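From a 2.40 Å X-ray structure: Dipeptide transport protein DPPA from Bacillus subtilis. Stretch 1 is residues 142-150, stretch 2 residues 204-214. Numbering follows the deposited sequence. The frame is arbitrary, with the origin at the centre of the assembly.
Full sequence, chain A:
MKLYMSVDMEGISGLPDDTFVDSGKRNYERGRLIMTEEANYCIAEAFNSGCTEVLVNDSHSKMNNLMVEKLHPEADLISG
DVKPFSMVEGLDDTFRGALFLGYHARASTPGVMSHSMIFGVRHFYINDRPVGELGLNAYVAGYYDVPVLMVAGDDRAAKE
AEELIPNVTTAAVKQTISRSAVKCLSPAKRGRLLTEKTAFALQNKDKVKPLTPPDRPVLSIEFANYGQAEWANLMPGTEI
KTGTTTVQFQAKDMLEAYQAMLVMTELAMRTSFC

Stretch 1 (142-150) GYYDVPVLM
Stretch 2, residues 204-214: NKDKVKPLTPP

The contact between residues 142-150 and 204-214 of DppA is a proline-rich, largely apolar packing of two irregular segments, held by no direct hydrogen bond and joined instead by one bridging water, one CA-H...O contact and 477 Å² of summed buried surface. It illustrates how chains distant in sequence can be fitted together by shape when their backbone polar groups do not pair directly.

The first stretch leaves a helix at its start, passes through a turn and enters a strand at Val-148. The turn is closed by the bond from Asp-145 N to Gly-142 O (2.7 Å), and Asp-145 adopts a left-handed conformation (phi/psi 61/33°) before Val-146 (-108/127°) and Pro-147 (-86/147°) extend the chain. The second stretch opens with a 3-10 segment, 205-207, in which Lys-207 N bonds to Asn-204 O and Val-208 N to Lys-205 O, both at 3.0 Å. From Val-208 to Pro-210 the backbone is extended, with phi/psi of -111/131° at Val-208, -111/152° at Lys-209 and -62/142° at Pro-210. The two chains run in opposite directions: the CA atoms of Gly-142 and Thr-212 lie 4.5 Å apart, those of Pro-147 and Pro-210 3.9 Å, and those of Leu-149 and Lys-205 6.0 Å.

Pro-210 has the largest covered area, 78 Å². Its ring, C-gamma exo, packs against the turn: CG lies 3.4 Å from Asp-145 O and 3.9 Å from Pro-147 CD, while CB lies 3.8 Å from Val-146 O. Pro-147, C-gamma endo, directs its CA-to-CB bond toward the second stretch, placing its CB 4.0 Å from Val-208 CG1. Two rigid rings and a branched side chain thus bury apolar surface with little conformational freedom to lose.

Val-208 (chi1 t) also points toward its partner, and its CG1 reaches to 3.5 Å from Val-148 O. Leu-149 leaves its backbone sideways, but its mt rotamer (chi1 -54°, chi2 -177°) brings CD2 to 3.7 Å from Lys-205 CB and 4.2 Å from Val-208 CB. Lys-205 (p, t, t, m) offers the aliphatic base of its side chain here, while its end leads away and NZ bonds elsewhere in the structure.

At the helical end, close approach depends on a residue without a side chain. Gly-142 CA lies 3.4 Å from Leu-211 O, with an angle of 171° at the hydrogen, a nearly linear CA-H...O contact. An ideal CB on Gly-142 would fall 1.9 Å from Leu-211 O, a clash. Beside it, Pro-213 (C-gamma endo) sets CD 3.7 Å from Tyr-143 N and CG 4.4 Å from Tyr-143 CB; the tyrosine has chi1 t and chi2 83°.

Water supplies the polar link that the backbones do not make directly. It accepts from Val-148 N at 2.8 Å and donates to Lys-209 O at 3.2 Å, satisfying a donor and an acceptor across the gap.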

# COMPACT_ATOMS: atom_id res chain seq x y z
N GLY A 142 -15.46 -17.14 42.56
CA GLY A 142 -15.45 -17.51 43.96
C GLY A 142 -15.81 -16.36 44.88
O GLY A 142 -16.49 -16.54 45.88
N TYR A 143 -15.34 -15.17 44.53
CA TYR A 143 -15.62 -13.98 45.31
C TYR A 143 -17.12 -13.81 45.48
O TYR A 143 -17.58 -13.31 46.50
CB TYR A 143 -15.06 -12.74 44.61
CG TYR A 143 -15.30 -11.46 45.38
CD1 TYR A 143 -14.46 -11.08 46.41
CD2 TYR A 143 -16.41 -10.65 45.08
CE1 TYR A 143 -14.71 -9.91 47.15
CE2 TYR A 143 -16.67 -9.49 45.80
CZ TYR A 143 -15.81 -9.12 46.84
OH TYR A 143 -16.04 -7.96 47.55
N TYR A 144 -17.89 -14.21 44.47
CA TYR A 144 -19.34 -14.09 44.53
C TYR A 144 -19.99 -15.40 44.97
O TYR A 144 -21.20 -15.55 44.88
CB TYR A 144 -19.91 -13.68 43.17
CG TYR A 144 -19.52 -12.28 42.74
CD1 TYR A 144 -18.47 -12.06 41.83
CD2 TYR A 144 -20.20 -11.16 43.23
CE1 TYR A 144 -18.11 -10.78 41.43
CE2 TYR A 144 -19.85 -9.87 42.83
CZ TYR A 144 -18.81 -9.69 41.93
OH TYR A 144 -18.47 -8.42 41.54
N ASP A 145 -19.17 -16.34 45.44
CA ASP A 145 -19.65 -17.64 45.88
C ASP A 145 -20.34 -18.40 44.78
O ASP A 145 -21.29 -19.16 45.03
CB ASP A 145 -20.60 -17.48 47.07
CG ASP A 145 -19.85 -17.38 48.37
OD1 ASP A 145 -19.22 -18.39 48.76
OD2 ASP A 145 -19.89 -16.29 48.99
N VAL A 146 -19.87 -18.21 43.55
CA VAL A 146 -20.44 -18.90 42.42
C VAL A 146 -19.44 -19.95 41.97
O VAL A 146 -18.27 -19.65 41.77
CB VAL A 146 -20.74 -17.95 41.26
CG1 VAL A 146 -21.27 -18.74 40.08
CG2 VAL A 146 -21.75 -16.91 41.70
N PRO A 147 -19.89 -21.20 41.86
CA PRO A 147 -19.02 -22.29 41.43
C PRO A 147 -18.92 -22.45 39.91
O PRO A 147 -19.87 -22.19 39.18
CB PRO A 147 -19.67 -23.51 42.08
CG PRO A 147 -21.14 -23.16 41.97
CD PRO A 147 -21.18 -21.70 42.37
N VAL A 148 -17.74 -22.87 39.46
CA VAL A 148 -17.51 -23.09 38.04
C VAL A 148 -17.93 -24.53 37.79
O VAL A 148 -17.19 -25.48 38.06
CB VAL A 148 -16.02 -22.91 37.69
CG1 VAL A 148 -15.78 -23.24 36.24
CG2 VAL A 148 -15.58 -21.48 38.00
N LEU A 149 -19.15 -24.69 37.27
CA LEU A 149 -19.70 -26.01 37.03
C LEU A 149 -19.07 -26.78 35.89
O LEU A 149 -18.89 -28.00 35.97
CB LEU A 149 -21.20 -25.89 36.78
CG LEU A 149 -21.98 -25.16 37.87
CD1 LEU A 149 -23.48 -25.18 37.54
CD2 LEU A 149 -21.73 -25.83 39.22
N MET A 150 -18.71 -26.07 34.83
CA MET A 150 -18.14 -26.71 33.65
C MET A 150 -17.10 -25.83 32.96
O MET A 150 -17.17 -24.61 33.00
CB MET A 150 -19.26 -27.03 32.67
CG MET A 150 -18.86 -27.89 31.49
SD MET A 150 -20.23 -28.06 30.35
CE MET A 150 -19.43 -27.75 28.78
N ASN A 204 -25.05 -32.17 38.43
CA ASN A 204 -24.04 -32.60 39.40
C ASN A 204 -23.46 -31.38 40.10
O ASN A 204 -22.46 -31.48 40.82
CB ASN A 204 -22.95 -33.37 38.66
CG ASN A 204 -22.08 -34.20 39.59
OD1 ASN A 204 -20.88 -33.95 39.72
ND2 ASN A 204 -22.68 -35.19 40.24
N LYS A 205 -24.10 -30.23 39.91
CA LYS A 205 -23.65 -28.96 40.49
C LYS A 205 -23.36 -28.95 41.98
O LYS A 205 -22.47 -28.24 42.44
CB LYS A 205 -24.64 -27.85 40.16
CG LYS A 205 -26.07 -28.10 40.60
CD LYS A 205 -26.93 -26.86 40.36
CE LYS A 205 -28.39 -27.10 40.70
NZ LYS A 205 -29.02 -28.10 39.78
N ASP A 206 -24.13 -29.71 42.74
CA ASP A 206 -23.95 -29.75 44.19
C ASP A 206 -22.56 -30.23 44.61
O ASP A 206 -22.09 -29.90 45.70
CB ASP A 206 -25.03 -30.63 44.83
CG ASP A 206 -26.41 -29.98 44.79
OD1 ASP A 206 -26.94 -29.75 43.68
OD2 ASP A 206 -26.96 -29.70 45.87
N LYS A 207 -21.90 -31.01 43.76
CA LYS A 207 -20.58 -31.52 44.09
C LYS A 207 -19.44 -30.55 43.82
O LYS A 207 -18.27 -30.84 44.11
CB LYS A 207 -20.33 -32.84 43.34
CG LYS A 207 -21.22 -33.97 43.81
CD LYS A 207 -20.88 -35.29 43.14
CE LYS A 207 -21.76 -36.42 43.68
NZ LYS A 207 -21.46 -37.72 43.01
N VAL A 208 -19.77 -29.38 43.28
CA VAL A 208 -18.76 -28.38 42.97
C VAL A 208 -18.86 -27.16 43.87
O VAL A 208 -19.94 -26.59 44.04
CB VAL A 208 -18.85 -27.91 41.52
CG1 VAL A 208 -17.73 -26.93 41.22
CG2 VAL A 208 -18.77 -29.11 40.59
N LYS A 209 -17.73 -26.75 44.44
CA LYS A 209 -17.70 -25.60 45.32
C LYS A 209 -16.97 -24.42 44.72
O LYS A 209 -16.07 -24.58 43.90
CB LYS A 209 -17.05 -25.97 46.66
CG LYS A 209 -17.93 -26.78 47.60
CD LYS A 209 -17.30 -26.85 48.98
CE LYS A 209 -18.24 -27.48 50.00
NZ LYS A 209 -17.70 -27.40 51.41
N PRO A 210 -17.35 -23.20 45.12
CA PRO A 210 -16.74 -21.97 44.63
C PRO A 210 -15.26 -21.93 44.98
O PRO A 210 -14.86 -22.37 46.06
CB PRO A 210 -17.52 -20.87 45.34
CG PRO A 210 -18.88 -21.49 45.52
CD PRO A 210 -18.52 -22.89 45.97
N LEU A 211 -14.44 -21.42 44.06
CA LEU A 211 -13.01 -21.32 44.29
C LEU A 211 -12.77 -20.05 45.11
O LEU A 211 -12.42 -19.00 44.57
CB LEU A 211 -12.27 -21.22 42.96
CG LEU A 211 -10.93 -21.96 42.85
CD1 LEU A 211 -10.14 -21.37 41.69
CD2 LEU A 211 -10.14 -21.85 44.13
N THR A 212 -12.97 -20.15 46.42
CA THR A 212 -12.80 -19.01 47.30
C THR A 212 -11.39 -18.43 47.26
O THR A 212 -10.40 -19.15 47.46
CB THR A 212 -13.15 -19.39 48.75
OG1 THR A 212 -14.46 -19.96 48.79
CG2 THR A 212 -13.10 -18.16 49.66
N PRO A 213 -11.28 -17.13 46.97
CA PRO A 213 -9.98 -16.46 46.90
C PRO A 213 -9.60 -15.87 48.25
O PRO A 213 -10.45 -15.65 49.11
CB PRO A 213 -10.22 -15.38 45.86
CG PRO A 213 -11.61 -14.94 46.22
CD PRO A 213 -12.34 -16.25 46.43
N PRO A 214 -8.31 -15.60 48.46
CA PRO A 214 -7.83 -15.02 49.71
C PRO A 214 -8.50 -13.66 49.95
O PRO A 214 -8.97 -13.03 49.00
CB PRO A 214 -6.33 -14.85 49.47
CG PRO A 214 -6.02 -15.96 48.51
CD PRO A 214 -7.19 -15.92 47.56
O HOH W 1 -15.61 -22.83 41.22